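PDB 5JK2: Tp0751 from Treponema pallidum, which probably acts as a lipocalin-fold adhesin that mediates attachment to extracellular matrix components and interactions with host cells. Local coordinates for residues A[45-50]-A[93-98]; A[117-122]-A[129-134]. The protein carries 1 engineered substitution. All coordinates share one frame; numbering follows the deposited sequence.

Interaction 1: residues A[45-50]-A[93-98]; sequences ALQHLL and DSAHTH
Q47 reaches from a loop onto A95 and T97, a small van der Waals contact at the surface of the lipocalin-like barrel, where the turn between helix 26-39 and strand 52-56 lies against the end of strand 86-98. The turn 46-50 is coiled by two backbone hydrogen bonds, L49 N to L46 O and L50 N to Q47 O, the second 2.7 Å long. Residues A95 and T97 of strand 86-98 alternate toward the loop, the CB atoms of both pointing at it, while those of H96 and H98 point away. CG of Q47 stands beside the backbone N, anti to the carbonyl carbon (chi1 -51°), and the chain runs extended beyond it, which carries the carboxamide out to A95. Its CG meets the T97 methyl CG2 at 3.9 Å, the two side chains crossing obliquely. Farther out, Q47 NE2 comes to 3.5 Å from A95 CB and also lies 3.6 Å from A95 O, without forming a hydrogen bond to it. The small methyl of A95 suits the spot, because it lets the flat amide come close to the strand. T97 CG2 is also 4.3 Å from L46 CB; beyond CB, L46 packs on A38, V102 and F122, an inward role that fits a leucine, whereas the glutamine is partly exposed. Q47 also touches R74. Some 185 Å² of surface is buried in all, which makes this a modest, non-directional contact of methyl and amide groups, with the loop's leucines turned to interior partners.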
# COMPACT_ATOMS: atom_id res chain seq x y z
N ALA A 45 8.45 5.10 -11.25
CA ALA A 45 7.29 4.93 -10.38
C ALA A 45 6.47 3.67 -10.66
O ALA A 45 5.82 3.54 -11.69
CB ALA A 45 6.39 6.15 -10.49
N LEU A 46 6.53 2.74 -9.71
CA LEU A 46 5.56 1.65 -9.60
C LEU A 46 4.50 2.05 -8.57
O LEU A 46 3.39 1.53 -8.55
CB LEU A 46 6.25 0.34 -9.20
CG LEU A 46 5.41 -0.73 -8.49
CD1 LEU A 46 4.34 -1.30 -9.40
CD2 LEU A 46 6.32 -1.84 -7.96
N GLN A 47 4.87 3.01 -7.72
CA GLN A 47 4.00 3.51 -6.67
C GLN A 47 2.73 4.11 -7.26
O GLN A 47 1.68 4.11 -6.63
CB GLN A 47 4.73 4.57 -5.83
CG GLN A 47 6.10 4.13 -5.32
CD GLN A 47 6.75 5.19 -4.45
OE1 GLN A 47 6.15 6.22 -4.14
NE2 GLN A 47 7.99 4.94 -4.05
N HIS A 48 2.85 4.62 -8.48
CA HIS A 48 1.74 5.30 -9.14
C HIS A 48 0.54 4.37 -9.28
O HIS A 48 -0.60 4.82 -9.37
CB HIS A 48 2.19 5.82 -10.51
CG HIS A 48 1.38 6.99 -11.00
ND1 HIS A 48 1.77 7.76 -12.07
CD2 HIS A 48 0.22 7.52 -10.56
CE1 HIS A 48 0.88 8.71 -12.28
NE2 HIS A 48 -0.07 8.59 -11.37
N LEU A 49 0.80 3.07 -9.26
CA LEU A 49 -0.26 2.07 -9.32
C LEU A 49 -0.95 1.91 -7.97
O LEU A 49 -2.08 1.43 -7.91
CB LEU A 49 0.29 0.72 -9.78
CG LEU A 49 0.63 0.56 -11.26
CD1 LEU A 49 1.30 -0.78 -11.51
CD2 LEU A 49 -0.61 0.71 -12.13
N LEU A 50 -0.28 2.30 -6.89
CA LEU A 50 -0.83 2.13 -5.55
C LEU A 50 -1.85 3.21 -5.21
O LEU A 50 -2.77 2.98 -4.43
CB LEU A 50 0.28 2.14 -4.51
CG LEU A 50 1.19 0.91 -4.51
CD1 LEU A 50 2.36 1.11 -3.57
CD2 LEU A 50 0.41 -0.33 -4.13
N ASP A 93 7.48 8.52 5.44
CA ASP A 93 8.79 9.11 5.68
C ASP A 93 9.77 8.68 4.59
O ASP A 93 10.71 9.40 4.27
CB ASP A 93 9.30 8.72 7.06
CG ASP A 93 8.73 9.59 8.17
OD1 ASP A 93 8.65 10.82 7.98
OD2 ASP A 93 8.36 9.04 9.22
N SER A 94 9.53 7.50 4.03
CA SER A 94 10.33 7.00 2.90
C SER A 94 9.57 5.92 2.14
O SER A 94 8.64 5.30 2.66
CB SER A 94 11.68 6.46 3.39
OG SER A 94 11.53 5.22 4.07
N ALA A 95 9.98 5.69 0.89
CA ALA A 95 9.35 4.69 0.04
C ALA A 95 10.30 4.28 -1.09
O ALA A 95 10.78 5.13 -1.84
CB ALA A 95 8.05 5.22 -0.53
N HIS A 96 10.55 2.98 -1.19
CA HIS A 96 11.50 2.44 -2.16
C HIS A 96 10.91 1.29 -2.95
O HIS A 96 10.24 0.42 -2.39
CB HIS A 96 12.79 1.98 -1.47
CG HIS A 96 13.74 3.10 -1.16
ND1 HIS A 96 13.69 3.82 0.01
CD2 HIS A 96 14.76 3.62 -1.88
CE1 HIS A 96 14.64 4.73 -0.00
NE2 HIS A 96 15.31 4.63 -1.14
N THR A 97 11.16 1.29 -4.26
CA THR A 97 10.74 0.21 -5.14
C THR A 97 11.91 -0.70 -5.49
O THR A 97 13.01 -0.22 -5.77
CB THR A 97 10.14 0.75 -6.45
OG1 THR A 97 11.17 1.40 -7.21
CG2 THR A 97 9.03 1.74 -6.17
N HIS A 98 11.68 -2.01 -5.46
CA HIS A 98 12.65 -2.96 -5.96
C HIS A 98 11.93 -4.12 -6.63
O HIS A 98 11.20 -4.87 -5.98
CB HIS A 98 13.56 -3.49 -4.84
CG HIS A 98 14.72 -4.28 -5.33
ND1 HIS A 98 15.16 -5.43 -4.72
CD2 HIS A 98 15.54 -4.09 -6.40
CE1 HIS A 98 16.20 -5.92 -5.38
NE2 HIS A 98 16.45 -5.12 -6.40

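Interaction 2: residues A[117-122]-A[129-134]; sequences RLEVTF and HVRAVE
L118 meets V130 and A132 on the barrel-lining face of an antiparallel pair, strand 115-122 against strand 127-135. From its CB the side chain leads to CG, which lies 3.9 Å from V130 CG1; of the two methyls beyond, CD1 rests 3.8 Å from A132 CB. Chi1 is unusual, -124°, away from a staggered position, and it sets CG near V130. A branched valine and a small alanine accept the broad leucine between them. Beneath these side chains the backbones pair in register. R117 N donates to V133 O in a nearly straight bond (167°), and T121 N does the same to H129 O (173°). Midway, E119 N reaches R131 O at 2.8 Å, but the return bond from R131 N to E119 O is weak, at 3.4 Å, where strand 127-135 is interrupted. R117, E119 and R131 suit the outer side, since their chains can carry charge toward solvent: R117 pairs with D135, and E119 OE1 bonds to S103 OG. The hairpin lies between strand 101-108, whose F104 touches L118, and strand 149-153, whose Y151 touches V130.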
# COMPACT_ATOMS: atom_id res chain seq x y z
N ARG A 117 6.01 -0.20 9.20
CA ARG A 117 6.70 -0.67 8.00
C ARG A 117 5.77 -1.51 7.14
O ARG A 117 5.03 -2.34 7.66
CB ARG A 117 7.94 -1.47 8.36
CG ARG A 117 9.00 -0.65 9.05
CD ARG A 117 10.31 -1.40 9.19
NE ARG A 117 11.43 -0.48 9.41
CZ ARG A 117 11.68 0.14 10.56
NH1 ARG A 117 12.72 0.96 10.65
NH2 ARG A 117 10.89 -0.04 11.61
N LEU A 118 5.83 -1.30 5.84
CA LEU A 118 4.96 -1.98 4.90
C LEU A 118 5.76 -2.68 3.81
O LEU A 118 6.82 -2.19 3.40
CB LEU A 118 3.98 -0.98 4.27
CG LEU A 118 2.49 -1.30 4.41
CD1 LEU A 118 2.07 -1.26 5.87
CD2 LEU A 118 1.65 -0.32 3.59
N GLU A 119 5.26 -3.82 3.37
CA GLU A 119 5.90 -4.59 2.30
C GLU A 119 4.87 -4.93 1.23
O GLU A 119 4.37 -6.05 1.17
CB GLU A 119 6.54 -5.86 2.86
CG GLU A 119 7.64 -5.60 3.87
CD GLU A 119 8.88 -4.97 3.26
OE1 GLU A 119 9.01 -4.98 2.02
OE2 GLU A 119 9.72 -4.45 4.02
N VAL A 120 4.58 -3.96 0.38
CA VAL A 120 3.58 -4.12 -0.67
C VAL A 120 4.16 -4.84 -1.88
O VAL A 120 4.94 -4.26 -2.64
CB VAL A 120 3.02 -2.76 -1.13
CG1 VAL A 120 1.91 -2.97 -2.14
CG2 VAL A 120 2.53 -1.96 0.07
N THR A 121 3.74 -6.09 -2.07
CA THR A 121 4.21 -6.90 -3.19
C THR A 121 3.11 -7.04 -4.23
O THR A 121 2.07 -7.65 -3.98
CB THR A 121 4.65 -8.30 -2.72
OG1 THR A 121 5.62 -8.18 -1.68
CG2 THR A 121 5.25 -9.10 -3.88
N PHE A 122 3.35 -6.46 -5.40
CA PHE A 122 2.40 -6.53 -6.51
C PHE A 122 2.34 -7.91 -7.13
O PHE A 122 3.36 -8.58 -7.31
CB PHE A 122 2.77 -5.52 -7.59
CG PHE A 122 2.26 -4.13 -7.33
CD1 PHE A 122 2.99 -3.24 -6.57
CD2 PHE A 122 1.06 -3.72 -7.87
CE1 PHE A 122 2.52 -1.96 -6.35
CE2 PHE A 122 0.59 -2.45 -7.66
CZ PHE A 122 1.32 -1.57 -6.90
N HIS A 129 -0.07 -7.90 -2.35
CA HIS A 129 -0.06 -8.60 -1.07
C HIS A 129 0.74 -7.78 -0.08
O HIS A 129 1.88 -7.40 -0.35
CB HIS A 129 0.53 -10.01 -1.21
CG HIS A 129 0.24 -10.90 -0.04
ND1 HIS A 129 -0.66 -11.94 -0.11
CD2 HIS A 129 0.71 -10.88 1.23
CE1 HIS A 129 -0.72 -12.54 1.07
NE2 HIS A 129 0.10 -11.91 1.90
N VAL A 130 0.14 -7.50 1.07
CA VAL A 130 0.73 -6.59 2.05
C VAL A 130 1.19 -7.31 3.31
O VAL A 130 0.52 -8.22 3.80
CB VAL A 130 -0.27 -5.49 2.46
CG1 VAL A 130 0.39 -4.49 3.41
CG2 VAL A 130 -0.81 -4.77 1.23
N ARG A 131 2.34 -6.88 3.82
CA ARG A 131 2.84 -7.31 5.12
C ARG A 131 3.14 -6.05 5.91
O ARG A 131 3.83 -5.15 5.42
CB ARG A 131 4.08 -8.20 4.96
CG ARG A 131 5.02 -8.29 6.17
CD ARG A 131 4.49 -9.22 7.26
NE ARG A 131 5.46 -9.36 8.35
CZ ARG A 131 5.33 -10.20 9.37
NH1 ARG A 131 4.27 -11.00 9.46
NH2 ARG A 131 6.27 -10.25 10.31
N ALA A 132 2.62 -5.98 7.12
CA ALA A 132 2.78 -4.79 7.96
C ALA A 132 3.48 -5.15 9.26
O ALA A 132 3.30 -6.24 9.80
CB ALA A 132 1.42 -4.16 8.24
N VAL A 133 4.29 -4.22 9.75
CA VAL A 133 5.05 -4.41 10.98
C VAL A 133 5.13 -3.11 11.76
O VAL A 133 5.67 -2.12 11.26
CB VAL A 133 6.47 -4.93 10.70
CG1 VAL A 133 7.29 -4.99 11.98
CG2 VAL A 133 6.41 -6.29 10.03
N GLU A 134 4.62 -3.11 12.98
CA GLU A 134 4.64 -1.91 13.80
C GLU A 134 6.05 -1.63 14.29
O GLU A 134 6.93 -2.49 14.25
CB GLU A 134 3.68 -2.03 14.99
CG GLU A 134 2.24 -1.62 14.70
CD GLU A 134 2.12 -0.21 14.18
OE1 GLU A 134 2.14 -0.02 12.94
OE2 GLU A 134 1.99 0.73 15.00

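The two contacts lie in series along the chain, interaction 1 closing before interaction 2 opens, and their centres are about 12 Å apart. Both reach the same eight-stranded antiparallel barrel. Strand 86-98 and strand 115-122 are separated in it by strand 101-108. The loop 45-50 joins them directly: L50 CD2 packs at 3.6 Å on V120 CG1. L46 CD1 likewise lies 3.6 Å from F122 CE1. One loop thus touches the C-terminal end of strand 86-98 with Q47 and the hairpin strand with its leucines, packing between strand 115-122 and helix 26-39, in a non-canonical lipocalin barrel of the calycin group.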